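Local coordinates for disulfide isomerase DsbG N-terminal domain-containing protein (Helicobacter pylori, PDB 3TDG), which probably acts as a periplasmic thiol-disulfide oxidoreductase of the DsbC/DsbG family, pairing an N-terminal dimerisation domain with a thioredoxin-fold domain, at residues D33-V38 and V47-I52; P76-K81 and I87-I92; T167-H172 and D213-L218. All coordinates share one frame; numbering follows the deposited sequence.

Interaction 1: D33-V38 and V47-I52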
ATOM      1  N   ASP A  33      -0.043  32.951  15.441  1.00 59.17           N
ATOM      2  CA  ASP A  33      -1.140  32.419  16.177  1.00 58.19           C
ATOM      3  C   ASP A  33      -2.308  32.141  15.284  1.00 56.40           C
ATOM      4  O   ASP A  33      -3.073  31.248  15.548  1.00 55.66           O
ATOM      5  CB  ASP A  33      -1.545  33.377  17.274  1.00 58.76           C
ATOM      6  CG  ASP A  33      -0.463  33.563  18.288  1.00 61.53           C
ATOM      7  OD1 ASP A  33       0.007  32.549  18.826  1.00 62.99           O
ATOM      8  OD2 ASP A  33      -0.073  34.723  18.542  1.00 64.43           O
ATOM      9  N   ASN A  34      -2.462  32.905  14.228  1.00 54.00           N
ATOM     10  CA  ASN A  34      -3.626  32.692  13.418  1.00 52.26           C
ATOM     11  C   ASN A  34      -3.660  31.349  12.713  1.00 50.30           C
ATOM     12  O   ASN A  34      -4.682  30.710  12.664  1.00 49.56           O
ATOM     13  CB  ASN A  34      -3.836  33.802  12.431  1.00 52.85           C
ATOM     14  CG  ASN A  34      -5.222  33.818  11.912  1.00 54.48           C
ATOM     15  OD1 ASN A  34      -6.169  33.782  12.666  1.00 56.44           O
ATOM     16  ND2 ASN A  34      -5.359  33.846  10.618  1.00 55.78           N
ATOM     17  N   LEU A  35      -2.539  30.932  12.162  1.00 48.07           N
ATOM     18  CA  LEU A  35      -2.504  29.665  11.479  1.00 46.34           C
ATOM     19  C   LEU A  35      -2.753  28.536  12.448  1.00 44.55           C
ATOM     20  O   LEU A  35      -3.517  27.665  12.172  1.00 43.58           O
ATOM     21  CB  LEU A  35      -1.211  29.480  10.689  1.00 45.97           C
ATOM     22  CG  LEU A  35      -0.022  28.736  11.254  1.00 46.62           C
ATOM     23  CD1 LEU A  35      -0.206  27.294  11.166  1.00 45.97           C
ATOM     24  CD2 LEU A  35       1.181  29.115  10.499  1.00 45.89           C
ATOM     25  N   VAL A  36      -2.115  28.596  13.592  1.00 43.27           N
ATOM     26  CA  VAL A  36      -2.295  27.607  14.630  1.00 42.91           C
ATOM     27  C   VAL A  36      -3.748  27.517  15.019  1.00 42.33           C
ATOM     28  O   VAL A  36      -4.273  26.475  15.227  1.00 41.58           O
ATOM     29  CB  VAL A  36      -1.468  27.934  15.875  1.00 43.06           C
ATOM     30  CG1 VAL A  36      -1.798  27.011  16.963  1.00 43.90           C
ATOM     31  CG2 VAL A  36      -0.028  27.821  15.585  1.00 42.82           C
ATOM     32  N   SER A  37      -4.396  28.647  15.102  1.00 41.90           N
ATOM     33  CA  SER A  37      -5.751  28.671  15.543  1.00 42.23           C
ATOM     34  C   SER A  37      -6.705  28.210  14.455  1.00 41.49           C
ATOM     35  O   SER A  37      -7.666  27.546  14.722  1.00 41.10           O
ATOM     36  CB  SER A  37      -6.075  30.054  16.073  1.00 42.52           C
ATOM     37  OG  SER A  37      -7.302  30.500  15.613  1.00 46.09           O
ATOM     38  N   VAL A  38      -6.393  28.527  13.221  1.00 40.44           N
ATOM     39  CA  VAL A  38      -7.199  28.058  12.135  1.00 39.78           C
ATOM     40  C   VAL A  38      -7.154  26.538  12.059  1.00 39.29           C
ATOM     41  O   VAL A  38      -8.147  25.908  11.850  1.00 38.92           O
ATOM     42  CB  VAL A  38      -6.784  28.679  10.823  1.00 39.90           C
ATOM     43  CG1 VAL A  38      -7.534  28.086   9.728  1.00 39.35           C
ATOM     44  CG2 VAL A  38      -6.999  30.139  10.851  1.00 39.79           C
ATOM     45  N   VAL A  47      -0.895  22.653  16.562  1.00 43.11           N
ATOM     46  CA  VAL A  47       0.408  22.374  15.928  1.00 43.06           C
ATOM     47  C   VAL A  47       1.486  23.279  16.504  1.00 43.97           C
ATOM     48  O   VAL A  47       1.199  24.376  16.976  1.00 44.39           O
ATOM     49  CB  VAL A  47       0.371  22.542  14.366  1.00 42.86           C
ATOM     50  CG1 VAL A  47      -0.674  21.632  13.739  1.00 40.90           C
ATOM     51  CG2 VAL A  47       0.137  23.997  13.958  1.00 41.11           C
ATOM     52  N   ARG A  48       2.727  22.819  16.458  1.00 44.82           N
ATOM     53  CA  ARG A  48       3.857  23.644  16.850  1.00 45.82           C
ATOM     54  C   ARG A  48       4.604  24.085  15.597  1.00 45.79           C
ATOM     55  O   ARG A  48       4.916  23.254  14.753  1.00 45.95           O
ATOM     56  CB  ARG A  48       4.777  22.836  17.775  1.00 45.88           C
ATOM     57  CG  ARG A  48       5.853  23.668  18.464  1.00 48.72           C
ATOM     58  CD  ARG A  48       6.468  22.901  19.643  1.00 52.55           C
ATOM     59  NE  ARG A  48       7.071  21.640  19.204  1.00 54.85           N
ATOM     60  CZ  ARG A  48       8.326  21.503  18.773  1.00 57.40           C
ATOM     61  NH1 ARG A  48       9.153  22.548  18.724  1.00 58.37           N
ATOM     62  NH2 ARG A  48       8.762  20.308  18.387  1.00 57.86           N
ATOM     63  N   ILE A  49       4.885  25.381  15.470  1.00 46.33           N
ATOM     64  CA  ILE A  49       5.588  25.906  14.297  1.00 47.14           C
ATOM     65  C   ILE A  49       7.099  25.703  14.454  1.00 48.22           C
ATOM     66  O   ILE A  49       7.669  26.109  15.465  1.00 48.21           O
ATOM     67  CB  ILE A  49       5.279  27.409  14.067  1.00 47.25           C
ATOM     68  CG1 ILE A  49       3.796  27.611  13.741  1.00 46.88           C
ATOM     69  CG2 ILE A  49       6.160  27.989  12.946  1.00 46.06           C
ATOM     70  CD1 ILE A  49       3.351  29.065  13.825  1.00 47.74           C
ATOM     71  N   LEU A  50       7.738  25.076  13.459  1.00 48.80           N
ATOM     72  CA  LEU A  50       9.178  24.782  13.530  1.00 49.98           C
ATOM     73  C   LEU A  50      10.052  25.668  12.637  1.00 50.93           C
ATOM     74  O   LEU A  50      11.191  25.960  12.984  1.00 51.42           O
ATOM     75  CB  LEU A  50       9.462  23.316  13.186  1.00 49.49           C
ATOM     76  CG  LEU A  50       8.673  22.225  13.906  1.00 49.38           C
ATOM     77  CD1 LEU A  50       8.763  20.935  13.105  1.00 48.26           C
ATOM     78  CD2 LEU A  50       9.174  22.018  15.326  1.00 47.62           C
ATOM     79  N   GLU A  51       9.527  26.086  11.489  1.00 51.55           N
ATOM     80  CA  GLU A  51      10.345  26.732  10.469  1.00 52.41           C
ATOM     81  C   GLU A  51       9.475  27.627   9.583  1.00 52.35           C
ATOM     82  O   GLU A  51       8.377  27.227   9.170  1.00 52.26           O
ATOM     83  CB  GLU A  51      11.035  25.641   9.639  1.00 52.50           C
ATOM     84  CG  GLU A  51      12.160  26.099   8.741  1.00 55.19           C
ATOM     85  CD  GLU A  51      12.599  25.017   7.742  1.00 57.89           C
ATOM     86  OE1 GLU A  51      12.515  23.808   8.056  1.00 58.30           O
ATOM     87  OE2 GLU A  51      13.034  25.380   6.631  1.00 59.93           O
ATOM     88  N   ILE A  52       9.947  28.841   9.314  1.00 52.38           N
ATOM     89  CA  ILE A  52       9.284  29.736   8.351  1.00 52.67           C
ATOM     90  C   ILE A  52      10.304  30.242   7.329  1.00 53.10           C
ATOM     91  O   ILE A  52      11.361  30.740   7.708  1.00 53.60           O
ATOM     92  CB  ILE A  52       8.591  30.944   9.041  1.00 52.69           C
ATOM     93  CG1 ILE A  52       7.549  30.476  10.069  1.00 53.14           C
ATOM     94  CG2 ILE A  52       7.934  31.867   8.000  1.00 52.33           C
ATOM     95  CD1 ILE A  52       7.191  31.545  11.132  1.00 54.48           C
TER
HETATM   96  O   HOH W   1      -3.019  24.152  15.269  1.00 38.67           O
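With CG2 of V36 set anti to its carbonyl carbon (CG1 anti to the backbone N, chi1 173°), that methyl lies close to both V47 and I49. I49 answers with CG1 anti to its own carbonyl carbon (chi1 -64°) and an extended second torsion (166°), which carries CD1 across to the helix. The CD1 methyl then lies 4.0 Å from V36 CG2 and equally 4.0 Å from L35 CD2. L35 and I49 meet tip to tip, whereas the V36 side chain crosses that of I49 at a slant. A further apolar pair, V36 CG2 to V47 CG2 at 4.2 Å, continues the contact to V47, just before the strand, where L35 CD1 also meets V47 CG2 at 4.3 Å. This is the N-terminal helix 33-43 folding back on the edge strand 48-54 of the four-stranded antiparallel sheet in the DsbG-type N-terminal domain. One water links the backbones: it donates to V36 O (2.6 Å) and accepts from V47 N (2.9 Å), so a helix carbonyl and the amide just ahead of the strand are joined through the water. L35 also packs on V79 and I86 of the inner and far strands.

Interaction 2: P76-K81 and I87-I92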
ATOM      1  N   PRO A  76       5.123  20.041   6.030  1.00 37.83           N
ATOM      2  CA  PRO A  76       5.382  21.274   5.290  1.00 38.18           C
ATOM      3  C   PRO A  76       4.128  21.868   4.649  1.00 38.17           C
ATOM      4  O   PRO A  76       3.300  21.152   4.077  1.00 38.40           O
ATOM      5  CB  PRO A  76       6.403  20.830   4.233  1.00 38.16           C
ATOM      6  CG  PRO A  76       6.031  19.420   3.953  1.00 38.40           C
ATOM      7  CD  PRO A  76       5.630  18.857   5.312  1.00 37.73           C
ATOM      8  N   LEU A  77       4.017  23.187   4.752  1.00 38.61           N
ATOM      9  CA  LEU A  77       2.851  23.954   4.319  1.00 38.91           C
ATOM     10  C   LEU A  77       3.252  25.205   3.545  1.00 39.72           C
ATOM     11  O   LEU A  77       4.343  25.762   3.747  1.00 39.50           O
ATOM     12  CB  LEU A  77       2.069  24.432   5.559  1.00 38.76           C
ATOM     13  CG  LEU A  77       1.792  23.442   6.706  1.00 37.55           C
ATOM     14  CD1 LEU A  77       1.260  24.182   7.951  1.00 35.74           C
ATOM     15  CD2 LEU A  77       0.818  22.366   6.238  1.00 35.52           C
ATOM     16  N   VAL A  78       2.343  25.673   2.703  1.00 40.66           N
ATOM     17  CA  VAL A  78       2.393  27.057   2.218  1.00 42.22           C
ATOM     18  C   VAL A  78       1.264  27.806   2.931  1.00 42.48           C
ATOM     19  O   VAL A  78       0.119  27.337   2.974  1.00 42.42           O
ATOM     20  CB  VAL A  78       2.313  27.132   0.657  1.00 42.55           C
ATOM     21  CG1 VAL A  78       2.123  28.556   0.179  1.00 44.45           C
ATOM     22  CG2 VAL A  78       3.603  26.572   0.052  1.00 42.60           C
ATOM     23  N   VAL A  79       1.606  28.945   3.523  1.00 43.37           N
ATOM     24  CA  VAL A  79       0.686  29.701   4.369  1.00 44.56           C
ATOM     25  C   VAL A  79       0.658  31.185   3.952  1.00 45.61           C
ATOM     26  O   VAL A  79       1.708  31.781   3.686  1.00 45.76           O
ATOM     27  CB  VAL A  79       1.075  29.557   5.872  1.00 44.27           C
ATOM     28  CG1 VAL A  79       0.179  30.394   6.767  1.00 43.91           C
ATOM     29  CG2 VAL A  79       1.043  28.087   6.320  1.00 44.45           C
ATOM     30  N   SER A  80      -0.534  31.771   3.881  1.00 46.35           N
ATOM     31  CA  SER A  80      -0.659  33.209   3.607  1.00 47.75           C
ATOM     32  C   SER A  80      -0.090  34.062   4.753  1.00 48.74           C
ATOM     33  O   SER A  80       0.130  33.561   5.868  1.00 48.32           O
ATOM     34  CB  SER A  80      -2.110  33.598   3.304  1.00 47.81           C
ATOM     35  OG  SER A  80      -2.955  33.328   4.409  1.00 47.87           O
ATOM     36  N   LYS A  81       0.157  35.341   4.455  1.00 50.17           N
ATOM     37  CA  LYS A  81       0.670  36.326   5.419  1.00 51.65           C
ATOM     38  C   LYS A  81      -0.165  36.436   6.685  1.00 51.34           C
ATOM     39  O   LYS A  81       0.375  36.495   7.792  1.00 51.77           O
ATOM     40  CB  LYS A  81       0.747  37.716   4.763  1.00 52.57           C
ATOM     41  CG  LYS A  81       2.065  38.024   4.081  1.00 55.40           C
ATOM     42  CD  LYS A  81       2.149  39.513   3.735  1.00 58.69           C
ATOM     43  CE  LYS A  81       3.541  39.909   3.245  1.00 60.43           C
ATOM     44  NZ  LYS A  81       4.552  39.947   4.357  1.00 61.96           N
ATOM     45  N   ILE A  87      -2.031  25.471   2.903  1.00 39.44           N
ATOM     46  CA  ILE A  87      -2.033  24.430   1.883  1.00 38.90           C
ATOM     47  C   ILE A  87      -0.863  23.497   2.158  1.00 39.05           C
ATOM     48  O   ILE A  87       0.275  23.954   2.310  1.00 38.48           O
ATOM     49  CB  ILE A  87      -1.912  25.037   0.461  1.00 39.19           C
ATOM     50  CG1 ILE A  87      -3.063  26.009   0.217  1.00 38.90           C
ATOM     51  CG2 ILE A  87      -1.927  23.934  -0.618  1.00 39.59           C
ATOM     52  CD1 ILE A  87      -2.786  27.064  -0.851  1.00 38.86           C
ATOM     53  N   GLY A  88      -1.134  22.192   2.241  1.00 38.39           N
ATOM     54  CA  GLY A  88      -0.057  21.223   2.447  1.00 38.56           C
ATOM     55  C   GLY A  88       0.862  21.148   1.225  1.00 39.17           C
ATOM     56  O   GLY A  88       0.377  21.125   0.087  1.00 38.73           O
ATOM     57  N   LEU A  89       2.172  21.120   1.456  1.00 39.91           N
ATOM     58  CA  LEU A  89       3.149  20.940   0.376  1.00 41.00           C
ATOM     59  C   LEU A  89       3.332  19.469   0.067  1.00 41.62           C
ATOM     60  O   LEU A  89       3.174  18.616   0.936  1.00 41.21           O
ATOM     61  CB  LEU A  89       4.506  21.540   0.740  1.00 41.47           C
ATOM     62  CG  LEU A  89       4.791  23.011   0.423  1.00 41.68           C
ATOM     63  CD1 LEU A  89       6.140  23.398   0.961  1.00 40.68           C
ATOM     64  CD2 LEU A  89       4.720  23.260  -1.083  1.00 43.00           C
ATOM     65  N   SER A  90       3.669  19.186  -1.186  1.00 42.25           N
ATOM     66  CA  SER A  90       3.894  17.826  -1.653  1.00 42.53           C
ATOM     67  C   SER A  90       4.895  17.904  -2.793  1.00 42.83           C
ATOM     68  O   SER A  90       5.429  18.980  -3.065  1.00 43.62           O
ATOM     69  CB  SER A  90       2.577  17.220  -2.154  1.00 42.13           C
ATOM     70  OG  SER A  90       2.184  17.798  -3.398  1.00 41.54           O
ATOM     71  N   ASN A  91       5.116  16.782  -3.472  1.00 43.00           N
ATOM     72  CA  ASN A  91       5.897  16.739  -4.705  1.00 43.63           C
ATOM     73  C   ASN A  91       5.252  17.506  -5.850  1.00 42.89           C
ATOM     74  O   ASN A  91       5.942  17.891  -6.786  1.00 43.44           O
ATOM     75  CB  ASN A  91       6.149  15.293  -5.152  1.00 44.32           C
ATOM     76  CG  ASN A  91       7.208  14.585  -4.317  1.00 48.02           C
ATOM     77  OD1 ASN A  91       7.855  15.174  -3.429  1.00 51.83           O
ATOM     78  ND2 ASN A  91       7.388  13.296  -4.597  1.00 51.73           N
ATOM     79  N   ILE A  92       3.938  17.706  -5.805  1.00 41.83           N
ATOM     80  CA  ILE A  92       3.281  18.519  -6.828  1.00 40.84           C
ATOM     81  C   ILE A  92       3.488  19.978  -6.461  1.00 41.28           C
ATOM     82  O   ILE A  92       2.666  20.589  -5.769  1.00 40.75           O
ATOM     83  CB  ILE A  92       1.797  18.156  -7.024  1.00 41.07           C
ATOM     84  CG1 ILE A  92       1.660  16.658  -7.306  1.00 41.05           C
ATOM     85  CG2 ILE A  92       1.149  19.015  -8.167  1.00 40.31           C
ATOM     86  CD1 ILE A  92       0.235  16.115  -7.183  1.00 43.97           C
TER
HETATM   87  O   HOH W   2       2.165  18.613   3.409  1.00 35.32           O
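V78 and I87 form an antiparallel hydrogen-bonded pair: V78 N donates to I87 O at 2.7 Å and I87 N returns the bond to V78 O at 2.8 Å. Both bonds are nearly straight at the hydrogen, and each donor approaches close to the line of the carbonyl bond. One step away, L77 faces G88 as a non-hydrogen-bonded pair. There the backbones come close, 4.4 Å from L77 CA to G88 CA, and L77 CA makes a CA-H...O contact to I87 O. The ladder then gains a third bond, from L89 N to P76 O at 2.9 Å. Its hydrogen angle is 170°, yet the donor stands above the plane of the P76 carbonyl. The same oxygen also accepts from a water that donates to L89 O, so P76 O is gripped twice. Around this backbone core, L89 takes part in both apolar side-chain pairs. Its CB packs against P76 CB at 4.0 Å, while CD2 touches V78 CG2 at 3.7 Å. V78 sets CG1 anti to its backbone N (chi1 170°), which leaves CG2 anti to the carbonyl carbon and directed to the leucine. Strands 74-79 and 85-88 form a beta hairpin, with L77 and V79 bonded through their backbones to V64 and K62 of strand 62-67. I87 pairs antiparallel with a strand of the second subunit, continuing the sheet across the dimer interface, while P76 packs on T107, N108 and V111 of helix 98-129.

Interaction 3: T167-H172 and D213-L218. With FMT (formic acid), chain C.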
ATOM      1  N   THR A 167      27.927 -10.622  28.197  1.00 45.42           N
ATOM      2  CA  THR A 167      29.081 -10.294  29.063  1.00 46.48           C
ATOM      3  C   THR A 167      29.124  -8.812  29.449  1.00 47.04           C
ATOM      4  O   THR A 167      29.739  -8.441  30.449  1.00 47.47           O
ATOM      5  CB  THR A 167      30.451 -10.720  28.438  1.00 46.54           C
ATOM      6  OG1 THR A 167      30.723  -9.927  27.273  1.00 47.40           O
ATOM      7  CG2 THR A 167      30.449 -12.192  28.046  1.00 45.96           C
ATOM      8  N   LYS A 168      28.456  -7.973  28.664  1.00 48.03           N
ATOM      9  CA  LYS A 168      28.431  -6.528  28.896  1.00 48.81           C
ATOM     10  C   LYS A 168      27.283  -6.079  29.792  1.00 49.63           C
ATOM     11  O   LYS A 168      27.146  -4.876  30.074  1.00 49.85           O
ATOM     12  CB  LYS A 168      28.343  -5.786  27.559  1.00 49.53           C
ATOM     13  CG  LYS A 168      29.352  -6.275  26.528  1.00 50.24           C
ATOM     14  CD  LYS A 168      29.341  -5.438  25.277  1.00 53.24           C
ATOM     15  CE  LYS A 168      30.392  -5.958  24.293  1.00 54.72           C
ATOM     16  NZ  LYS A 168      30.428  -5.152  23.042  1.00 56.94           N
ATOM     17  N   LEU A 169      26.462  -7.029  30.241  1.00 49.80           N
ATOM     18  CA  LEU A 169      25.237  -6.696  30.978  1.00 50.40           C
ATOM     19  C   LEU A 169      25.485  -5.917  32.278  1.00 50.69           C
ATOM     20  O   LEU A 169      24.838  -4.903  32.503  1.00 50.41           O
ATOM     21  CB  LEU A 169      24.374  -7.948  31.233  1.00 49.99           C
ATOM     22  CG  LEU A 169      23.024  -7.757  31.928  1.00 50.09           C
ATOM     23  CD1 LEU A 169      22.117  -6.808  31.144  1.00 48.66           C
ATOM     24  CD2 LEU A 169      22.356  -9.123  32.154  1.00 48.96           C
ATOM     25  N   ARG A 170      26.414  -6.390  33.114  1.00 52.22           N
ATOM     26  CA  ARG A 170      26.782  -5.683  34.363  1.00 54.06           C
ATOM     27  C   ARG A 170      27.296  -4.257  34.128  1.00 54.64           C
ATOM     28  O   ARG A 170      27.075  -3.379  34.971  1.00 55.26           O
ATOM     29  CB  ARG A 170      27.797  -6.480  35.193  1.00 54.05           C
ATOM     30  CG  ARG A 170      27.189  -7.636  35.957  1.00 55.25           C
ATOM     31  CD  ARG A 170      28.244  -8.431  36.696  1.00 56.17           C
ATOM     32  NE  ARG A 170      27.735  -9.715  37.185  1.00 56.65           N
ATOM     33  CZ  ARG A 170      27.794 -10.860  36.507  1.00 58.18           C
ATOM     34  NH1 ARG A 170      28.333 -10.907  35.290  1.00 58.59           N
ATOM     35  NH2 ARG A 170      27.310 -11.973  37.044  1.00 57.82           N
ATOM     36  N   ASP A 171      27.965  -4.024  32.990  1.00 55.42           N
ATOM     37  CA  ASP A 171      28.399  -2.660  32.620  1.00 55.91           C
ATOM     38  C   ASP A 171      27.242  -1.795  32.176  1.00 55.70           C
ATOM     39  O   ASP A 171      27.179  -0.620  32.544  1.00 55.93           O
ATOM     40  CB  ASP A 171      29.478  -2.671  31.533  1.00 56.32           C
ATOM     41  CG  ASP A 171      30.813  -3.150  32.041  1.00 57.99           C
ATOM     42  OD1 ASP A 171      30.961  -3.401  33.257  1.00 61.07           O
ATOM     43  OD2 ASP A 171      31.727  -3.293  31.215  1.00 60.63           O
ATOM     44  N   HIS A 172      26.327  -2.370  31.386  1.00 55.65           N
ATOM     45  CA  HIS A 172      25.098  -1.670  30.979  1.00 55.61           C
ATOM     46  C   HIS A 172      24.282  -1.212  32.185  1.00 55.61           C
ATOM     47  O   HIS A 172      23.582  -0.198  32.113  1.00 55.49           O
ATOM     48  CB  HIS A 172      24.199  -2.565  30.120  1.00 55.78           C
ATOM     49  CG  HIS A 172      24.648  -2.718  28.700  1.00 56.20           C
ATOM     50  ND1 HIS A 172      24.602  -1.688  27.785  1.00 56.86           N
ATOM     51  CD2 HIS A 172      25.101  -3.800  28.024  1.00 55.92           C
ATOM     52  CE1 HIS A 172      25.030  -2.122  26.614  1.00 57.41           C
ATOM     53  NE2 HIS A 172      25.342  -3.401  26.732  1.00 56.57           N
ATOM     54  N   ASP A 213      21.475 -13.105  40.996  1.00 51.10           N
ATOM     55  CA  ASP A 213      20.880 -14.423  40.818  1.00 50.25           C
ATOM     56  C   ASP A 213      20.282 -14.563  39.425  1.00 49.13           C
ATOM     57  O   ASP A 213      20.397 -15.614  38.800  1.00 49.11           O
ATOM     58  CB  ASP A 213      19.763 -14.662  41.843  1.00 51.04           C
ATOM     59  CG  ASP A 213      20.270 -14.780  43.278  1.00 52.70           C
ATOM     60  OD1 ASP A 213      19.456 -14.525  44.188  1.00 55.95           O
ATOM     61  OD2 ASP A 213      21.447 -15.143  43.509  1.00 54.55           O
ATOM     62  N   LYS A 214      19.621 -13.507  38.956  1.00 47.62           N
ATOM     63  CA  LYS A 214      18.969 -13.542  37.648  1.00 46.66           C
ATOM     64  C   LYS A 214      20.006 -13.588  36.540  1.00 46.07           C
ATOM     65  O   LYS A 214      19.876 -14.384  35.618  1.00 46.02           O
ATOM     66  CB  LYS A 214      17.992 -12.381  37.471  1.00 45.47           C
ATOM     67  CG  LYS A 214      16.782 -12.520  38.371  1.00 45.30           C
ATOM     68  CD  LYS A 214      15.944 -11.258  38.427  1.00 45.06           C
ATOM     69  CE  LYS A 214      14.772 -11.476  39.383  1.00 44.68           C
ATOM     70  NZ  LYS A 214      13.986 -10.240  39.519  1.00 44.89           N
ATOM     71  N   ILE A 215      21.055 -12.779  36.665  1.00 46.04           N
ATOM     72  CA  ILE A 215      22.168 -12.813  35.702  1.00 45.69           C
ATOM     73  C   ILE A 215      22.822 -14.182  35.661  1.00 45.47           C
ATOM     74  O   ILE A 215      23.070 -14.702  34.575  1.00 45.85           O
ATOM     75  CB  ILE A 215      23.196 -11.688  35.964  1.00 46.30           C
ATOM     76  CG1 ILE A 215      22.498 -10.337  35.849  1.00 45.55           C
ATOM     77  CG2 ILE A 215      24.378 -11.765  34.975  1.00 45.51           C
ATOM     78  CD1 ILE A 215      23.362  -9.182  36.245  1.00 47.56           C
ATOM     79  N   SER A 216      23.049 -14.793  36.827  1.00 45.02           N
ATOM     80  CA  SER A 216      23.605 -16.147  36.878  1.00 45.47           C
ATOM     81  C   SER A 216      22.730 -17.161  36.168  1.00 44.84           C
ATOM     82  O   SER A 216      23.242 -18.056  35.511  1.00 45.22           O
ATOM     83  CB  SER A 216      23.859 -16.618  38.317  1.00 45.70           C
ATOM     84  OG  SER A 216      24.862 -15.823  38.899  1.00 47.88           O
ATOM     85  N   ILE A 217      21.411 -17.028  36.311  1.00 43.92           N
ATOM     86  CA  ILE A 217      20.496 -17.889  35.572  1.00 43.34           C
ATOM     87  C   ILE A 217      20.737 -17.720  34.073  1.00 42.32           C
ATOM     88  O   ILE A 217      20.840 -18.700  33.352  1.00 42.64           O
ATOM     89  CB  ILE A 217      19.004 -17.598  35.943  1.00 43.75           C
ATOM     90  CG1 ILE A 217      18.698 -18.176  37.330  1.00 44.82           C
ATOM     91  CG2 ILE A 217      18.051 -18.154  34.887  1.00 42.86           C
ATOM     92  CD1 ILE A 217      17.498 -17.525  38.018  1.00 46.54           C
ATOM     93  N   LEU A 218      20.848 -16.478  33.619  1.00 41.54           N
ATOM     94  CA  LEU A 218      21.059 -16.201  32.189  1.00 41.47           C
ATOM     95  C   LEU A 218      22.387 -16.798  31.684  1.00 41.34           C
ATOM     96  O   LEU A 218      22.422 -17.503  30.681  1.00 40.80           O
ATOM     97  CB  LEU A 218      20.974 -14.690  31.922  1.00 40.70           C
ATOM     98  CG  LEU A 218      19.576 -14.050  32.022  1.00 40.66           C
ATOM     99  CD1 LEU A 218      19.668 -12.529  32.054  1.00 38.96           C
ATOM    100  CD2 LEU A 218      18.646 -14.515  30.882  1.00 37.73           C
TER
HETATM  101  C   FMT C 360      12.662  -9.323  36.540  1.00 46.06           C
HETATM  102  O1  FMT C 360      12.426 -10.187  37.402  1.00 46.54           O
HETATM  103  O2  FMT C 360      12.082  -9.238  35.451  1.00 45.12           O
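R170 lays a face of its guanidinium over a methyl of I215: CG2 stands 3.5 Å above the plane, displaced toward the rim, with R170 NH2 its nearest atom at 3.6 Å. The arginine chain is extended from CG to NE, which carries the charged group across to helix 211-222, while its CG lies 4.1 Å from I215 CD1. Polar partners on that helix help fix the flat group, for R170 NE forms a salt bridge with E212 and NH1 another with E219. These carboxylates come from residues flanking the 213-218 segment, so the ion pairs and the apolar contact draw the same two helices together. The preceding residue, L169, has CG anti to its backbone N (chi1 -177°), and CD2 meets I215 CG1 at 3.9 Å and L218 CD1 at 4.3 Å. The contact thus joins helix 169-175 to helix 211-222 within the thioredoxin-fold domain; the latter belongs to the helical region between strands 177-182 and 259-262. L169 and L218 also reach the mixed sheet, the former packing on V178 and L139, the latter on M180, V182 and I137. Away from the R170 side, K214 stretches its chain to a bound formic acid, with NZ donating to FMT O1 at 2.6 Å. E138 N and R205 NH2 also bind this molecule, which probably comes from the crystallisation liquor.

From the N terminus, interaction 1 closes first, over a short loop: eight residues separate segments 33-38 and 47-52. Interaction 2 follows after strand 62-67 and closes the hairpin of strands 74-79 and 85-88, completing the same four-stranded sheet. The two touch, L35 CD2 lying 4.1 Å from V79 CG1, with centres about 13 Å apart. The chain then runs through the long helix 98-129 into the second domain, where interaction 3 spans 40 residues between segments 167-172 and 213-218, bringing helices 169-175 and 211-222 together. Its centre lies about 49 Å and 52 Å from those of interactions 1 and 2. All three loops are consecutive; none nests or crosses.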